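Local coordinates for protein cellulose 1,4-beta-cellobiosidase (Thermobifida fusca, PDB 4JJJ) that probably hydrolyses cellulose as a cellobiohydrolase, this piece being the glycoside hydrolase family 48 catalytic domain of a longer protein that also has a carbohydrate-binding module, at residues Thr583-Ser586 with Tyr591-Asp594; Asn201-Leu206 with Thr571-Asp576. The protein carries 1 engineered substitution. All coordinates share one frame; numbering follows the deposited sequence.

Contact 1 (Thr583-Ser586 with Tyr591-Asp594); sequences TFLS and YKND
Leu585 lays its two methyls against the start of the 591-594 segment, and the meeting is wholly apolar. CD1 of Leu585 rests 3.9 Å from CB of Tyr591, while its CD2 lies 4.1 Å from CE of Lys592, whose extended chain runs across the leucine at about a right angle. Trp597 of helix 597-604 touches both Leu585 and Lys592. The aromatic pair adds a second apolar touch: CE1 of Phe584 comes 4.1 Å from CE2 of Tyr591, the rings set obliquely. With CG anti to the backbone N (chi1 174°), the ring of Phe584 swings out beside Tyr591 and also meets Trp184.

No hydrogen bond crosses between the segments. Ser586 N donates to Thr583 OG1 at 2.9 Å, an ST motif, and Thr583 N reciprocates to Ser586 OG at 2.9 Å and 170°. Tyr591 OH is hydrogen-bonded to Asp43 O, which ties down the far end of its ring. Asp594 caps the turn into helix 597-604 through Leu596 N.

Both segments belong to the loop between strand 577-578 and helix 597-604, which folds back on itself here. Between them the chemistry is apolar packing only, while polar bonds help fix the shape of each.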
loop_
_atom_site.group_PDB
_atom_site.type_symbol
_atom_site.label_atom_id
_atom_site.label_comp_id
_atom_site.label_asym_id
_atom_site.label_seq_id
_atom_site.Cartn_x
_atom_site.Cartn_y
_atom_site.Cartn_z
ATOM N N THR A 583 1.598 -22.497 -14.129
ATOM C CA THR A 583 1.396 -21.114 -14.620
ATOM C C THR A 583 0.528 -20.408 -13.588
ATOM O O THR A 583 -0.043 -21.009 -12.657
ATOM C CB THR A 583 0.704 -21.035 -15.946
ATOM O OG1 THR A 583 -0.627 -21.564 -15.726
ATOM C CG2 THR A 583 1.472 -21.764 -17.102
ATOM N N PHE A 584 0.484 -19.094 -13.690
ATOM C CA PHE A 584 -0.461 -18.283 -12.860
ATOM C C PHE A 584 -1.866 -18.889 -12.859
ATOM O O PHE A 584 -2.513 -19.016 -11.796
ATOM C CB PHE A 584 -0.460 -16.828 -13.409
ATOM C CG PHE A 584 -1.490 -15.904 -12.757
ATOM C CD1 PHE A 584 -2.810 -15.881 -13.182
ATOM C CD2 PHE A 584 -1.116 -15.103 -11.692
ATOM C CE1 PHE A 584 -3.724 -15.036 -12.614
ATOM C CE2 PHE A 584 -2.044 -14.287 -11.083
ATOM C CZ PHE A 584 -3.339 -14.261 -11.549
ATOM N N LEU A 585 -2.331 -19.243 -14.037
ATOM C CA LEU A 585 -3.636 -19.827 -14.189
ATOM C C LEU A 585 -3.743 -21.232 -13.645
ATOM O O LEU A 585 -4.742 -21.547 -12.980
ATOM C CB LEU A 585 -4.090 -19.799 -15.643
ATOM C CG LEU A 585 -5.409 -20.494 -15.904
ATOM C CD1 LEU A 585 -6.548 -19.722 -15.293
ATOM C CD2 LEU A 585 -5.595 -20.662 -17.404
ATOM N N SER A 586 -2.719 -22.054 -13.852
ATOM C CA SER A 586 -2.829 -23.420 -13.403
ATOM C C SER A 586 -2.866 -23.603 -11.890
ATOM O O SER A 586 -3.414 -24.627 -11.381
ATOM C CB SER A 586 -1.766 -24.348 -14.051
ATOM O OG SER A 586 -0.557 -24.266 -13.362
ATOM N N TYR A 591 -10.247 -19.461 -11.987
ATOM C CA TYR A 591 -10.378 -18.386 -12.932
ATOM C C TYR A 591 -11.077 -18.782 -14.179
ATOM O O TYR A 591 -11.685 -17.971 -14.798
ATOM C CB TYR A 591 -9.119 -17.615 -13.198
ATOM C CG TYR A 591 -8.896 -16.356 -12.425
ATOM C CD1 TYR A 591 -9.863 -15.389 -12.432
ATOM C CD2 TYR A 591 -7.686 -16.080 -11.856
ATOM C CE1 TYR A 591 -9.723 -14.168 -11.746
ATOM C CE2 TYR A 591 -7.505 -14.864 -11.158
ATOM C CZ TYR A 591 -8.501 -13.892 -11.205
ATOM O OH TYR A 591 -8.329 -12.610 -10.597
ATOM N N LYS A 592 -11.025 -20.035 -14.568
ATOM C CA LYS A 592 -11.700 -20.455 -15.793
ATOM C C LYS A 592 -13.203 -20.410 -15.637
ATOM O O LYS A 592 -13.893 -20.422 -16.673
ATOM C CB LYS A 592 -11.288 -21.873 -16.044
ATOM C CG LYS A 592 -9.830 -22.018 -16.451
ATOM C CD LYS A 592 -9.577 -23.566 -16.536
ATOM C CE LYS A 592 -8.156 -23.889 -16.932
ATOM N NZ LYS A 592 -7.869 -25.389 -16.767
ATOM N N ASN A 593 -13.722 -20.253 -14.440
ATOM C CA ASN A 593 -15.166 -20.074 -14.265
ATOM C C ASN A 593 -15.601 -18.634 -14.200
ATOM O O ASN A 593 -16.771 -18.346 -14.058
ATOM C CB ASN A 593 -15.607 -20.832 -13.013
ATOM C CG ASN A 593 -15.106 -22.290 -13.074
ATOM O OD1 ASN A 593 -15.255 -22.945 -14.136
ATOM N ND2 ASN A 593 -14.297 -22.710 -12.078
ATOM N N ASP A 594 -14.654 -17.698 -14.295
ATOM C CA ASP A 594 -14.965 -16.281 -14.183
ATOM C C ASP A 594 -15.767 -15.792 -15.356
ATOM O O ASP A 594 -15.533 -16.172 -16.504
ATOM C CB ASP A 594 -13.674 -15.471 -14.105
ATOM C CG ASP A 594 -13.910 -14.040 -13.606
ATOM O OD1 ASP A 594 -14.312 -13.224 -14.459
ATOM O OD2 ASP A 594 -13.557 -13.809 -12.399
#

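Contact 2 (Asn201-Leu206 with Thr571-Asp576)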
loop_
_atom_site.group_PDB
_atom_site.type_symbol
_atom_site.label_atom_id
_atom_site.label_comp_id
_atom_site.label_asym_id
_atom_site.label_seq_id
_atom_site.Cartn_x
_atom_site.Cartn_y
_atom_site.Cartn_z
ATOM N N ASN A 201 5.789 -29.336 4.085
ATOM C CA ASN A 201 6.032 -28.252 4.984
ATOM C C ASN A 201 5.164 -27.023 4.592
ATOM O O ASN A 201 5.600 -25.887 4.693
ATOM C CB ASN A 201 7.460 -27.860 4.879
ATOM C CG ASN A 201 8.411 -29.043 5.253
ATOM O OD1 ASN A 201 8.210 -29.627 6.358
ATOM N ND2 ASN A 201 9.370 -29.365 4.435
ATOM N N GLY A 202 3.971 -27.321 4.152
ATOM C CA GLY A 202 3.022 -26.245 3.708
ATOM C C GLY A 202 3.662 -25.570 2.512
ATOM O O GLY A 202 4.155 -26.137 1.489
ATOM N N TYR A 203 3.704 -24.221 2.589
ATOM C CA TYR A 203 4.325 -23.465 1.545
ATOM C C TYR A 203 5.701 -22.911 1.965
ATOM O O TYR A 203 6.351 -22.250 1.196
ATOM C CB TYR A 203 3.428 -22.254 1.191
ATOM C CG TYR A 203 2.103 -22.666 0.510
ATOM C CD1 TYR A 203 1.073 -23.205 1.261
ATOM C CD2 TYR A 203 1.915 -22.451 -0.870
ATOM C CE1 TYR A 203 -0.096 -23.563 0.653
ATOM C CE2 TYR A 203 0.748 -22.820 -1.496
ATOM C CZ TYR A 203 -0.264 -23.362 -0.707
ATOM O OH TYR A 203 -1.512 -23.697 -1.295
ATOM N N LEU A 204 6.144 -23.243 3.209
ATOM C CA LEU A 204 7.225 -22.476 3.817
ATOM C C LEU A 204 8.517 -22.645 3.005
ATOM O O LEU A 204 9.323 -21.662 2.858
ATOM C CB LEU A 204 7.479 -22.936 5.229
ATOM C CG LEU A 204 6.359 -22.820 6.174
ATOM C CD1 LEU A 204 6.729 -23.363 7.533
ATOM C CD2 LEU A 204 5.892 -21.336 6.273
ATOM N N ASP A 205 8.772 -23.861 2.508
ATOM C CA ASP A 205 9.976 -24.128 1.846
ATOM C C ASP A 205 10.030 -23.801 0.402
ATOM O O ASP A 205 11.020 -24.163 -0.279
ATOM C CB ASP A 205 10.461 -25.605 2.109
ATOM C CG ASP A 205 9.414 -26.678 1.724
ATOM O OD1 ASP A 205 8.339 -26.321 1.239
ATOM O OD2 ASP A 205 9.764 -27.909 1.776
ATOM N N LEU A 206 9.036 -23.029 -0.124
ATOM C CA LEU A 206 9.195 -22.387 -1.414
ATOM C C LEU A 206 10.074 -21.119 -1.213
ATOM O O LEU A 206 10.616 -20.594 -2.127
ATOM C CB LEU A 206 7.790 -21.924 -1.870
ATOM C CG LEU A 206 6.827 -23.028 -2.301
ATOM C CD1 LEU A 206 5.386 -22.524 -2.403
ATOM C CD2 LEU A 206 7.223 -23.564 -3.618
ATOM N N THR A 571 -0.056 -29.109 -3.545
ATOM C CA THR A 571 -1.330 -28.728 -4.178
ATOM C C THR A 571 -1.919 -27.493 -3.434
ATOM O O THR A 571 -1.802 -27.366 -2.217
ATOM C CB THR A 571 -2.356 -29.866 -4.138
ATOM O OG1 THR A 571 -2.508 -30.319 -2.795
ATOM C CG2 THR A 571 -1.897 -30.950 -5.049
ATOM N N MET A 572 -2.672 -26.697 -4.197
ATOM C CA MET A 572 -3.466 -25.648 -3.626
ATOM C C MET A 572 -4.671 -26.313 -2.970
ATOM O O MET A 572 -4.933 -27.539 -3.212
ATOM C CB MET A 572 -3.923 -24.674 -4.732
ATOM C CG MET A 572 -2.756 -24.037 -5.482
ATOM S SD MET A 572 -1.811 -22.814 -4.497
ATOM C CE MET A 572 -2.938 -21.447 -4.365
ATOM N N PRO A 573 -5.478 -25.557 -2.228
ATOM C CA PRO A 573 -6.672 -26.158 -1.627
ATOM C C PRO A 573 -7.656 -26.808 -2.568
ATOM O O PRO A 573 -8.299 -27.787 -2.169
ATOM C CB PRO A 573 -7.295 -24.989 -0.857
ATOM C CG PRO A 573 -6.100 -24.168 -0.466
ATOM C CD PRO A 573 -5.147 -24.250 -1.595
ATOM N N ASN A 574 -7.801 -26.289 -3.769
ATOM C CA ASN A 574 -8.656 -26.878 -4.788
ATOM C C ASN A 574 -8.021 -28.035 -5.517
ATOM O O ASN A 574 -8.621 -28.545 -6.515
ATOM C CB ASN A 574 -9.123 -25.805 -5.709
ATOM C CG ASN A 574 -8.053 -25.330 -6.662
ATOM O OD1 ASN A 574 -6.837 -25.600 -6.533
ATOM N ND2 ASN A 574 -8.511 -24.596 -7.684
ATOM N N GLY A 575 -6.839 -28.457 -5.115
ATOM C CA GLY A 575 -6.138 -29.559 -5.793
ATOM C C GLY A 575 -5.226 -29.144 -6.957
ATOM O O GLY A 575 -4.535 -29.981 -7.540
ATOM N N ASP A 576 -5.136 -27.828 -7.295
ATOM C CA ASP A 576 -4.287 -27.418 -8.357
ATOM C C ASP A 576 -2.812 -27.791 -8.011
ATOM O O ASP A 576 -2.292 -27.558 -6.883
ATOM C CB ASP A 576 -4.325 -25.869 -8.595
ATOM C CG ASP A 576 -5.626 -25.382 -9.185
ATOM O OD1 ASP A 576 -6.406 -26.204 -9.849
ATOM O OD2 ASP A 576 -5.876 -24.146 -9.101
#
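A type II' turn from Asn201 to Leu204 lies near a type I turn from Met572 to Gly575, their backbones closest at Tyr203 and Met572, whose CA atoms are 9.6 Å apart. One aromatic side chain bridges that gap. Tyr203 reaches across with its phenol end, and Met572 SD lies 3.3 Å from its OH, beside the ring and near its plane. The sulfur is 5.2 Å from the ring centroid and 86° off the ring normal, a Met-aromatic contact at the edge. The methionine's CB leads away from the tyrosine, but bends at chi2 and chi3 (both -71°) fold the chain back and bring SD to the ring. Pro573 adds its CD, 3.7 Å from Tyr203 OH. That hydroxyl is buried here and has no hydrogen-bonding partner in the model; its nearest atoms across the contact are the sulfur and carbons, with Thr571 O at 3.8 Å beyond them.

Side-chain bonds brace each segment. Asn201 ND2 donates to Asp205 OD2 at 3.1 Å and 177°, approaching from above the carboxylate plane. In the second segment Asn574 OD1 accepts from Asp576 N at 2.9 Å, an Asx turn, and Asn574 ND2 makes a weak bond to Asp576 OD2. Gly202 and Gly575 both have positive phi, which suits glycine.

The side chain of Pro573 lies about 4 Å from a bound iron(III) ion, near the iron ligand His197. Strands rather than helices frame the contact. Tyr203 also touches His189 and Pro190 of strand 189-190, and both it and Met572 pack on Ile578. Segment 571-576 runs from the end of strand 570-571 round a tight hairpin turn, with Met572 N bonded to Asp576 O, into strand 577-578, whereas segment 201-206 lies between strands 192-193 and 208-209, with Leu204 against strand 216-220.

The centres of contacts 1 and 2 lie about 16 Å apart, on the same side of the chain's centre and within the one family 48 catalytic domain, an (alpha/alpha)6 fold. Contact 2 comes first along the chain and spans 364 intervening residues; contact 1 follows as a local closure across only four. Strand 577-578 and the loop after it carry the chain from one to the other, ahead of helix 597-604. The two contacts touch where Ser586 O packs 3.2 Å from Asp576 CB, and Asp576 OD1 is also hydrogen-bonded to Ser589 OG, between the segments of contact 1. Contact 2 ties the hairpin to the loop between strands 192-193 and 208-209, and contact 1 folds up the chain that follows the hairpin.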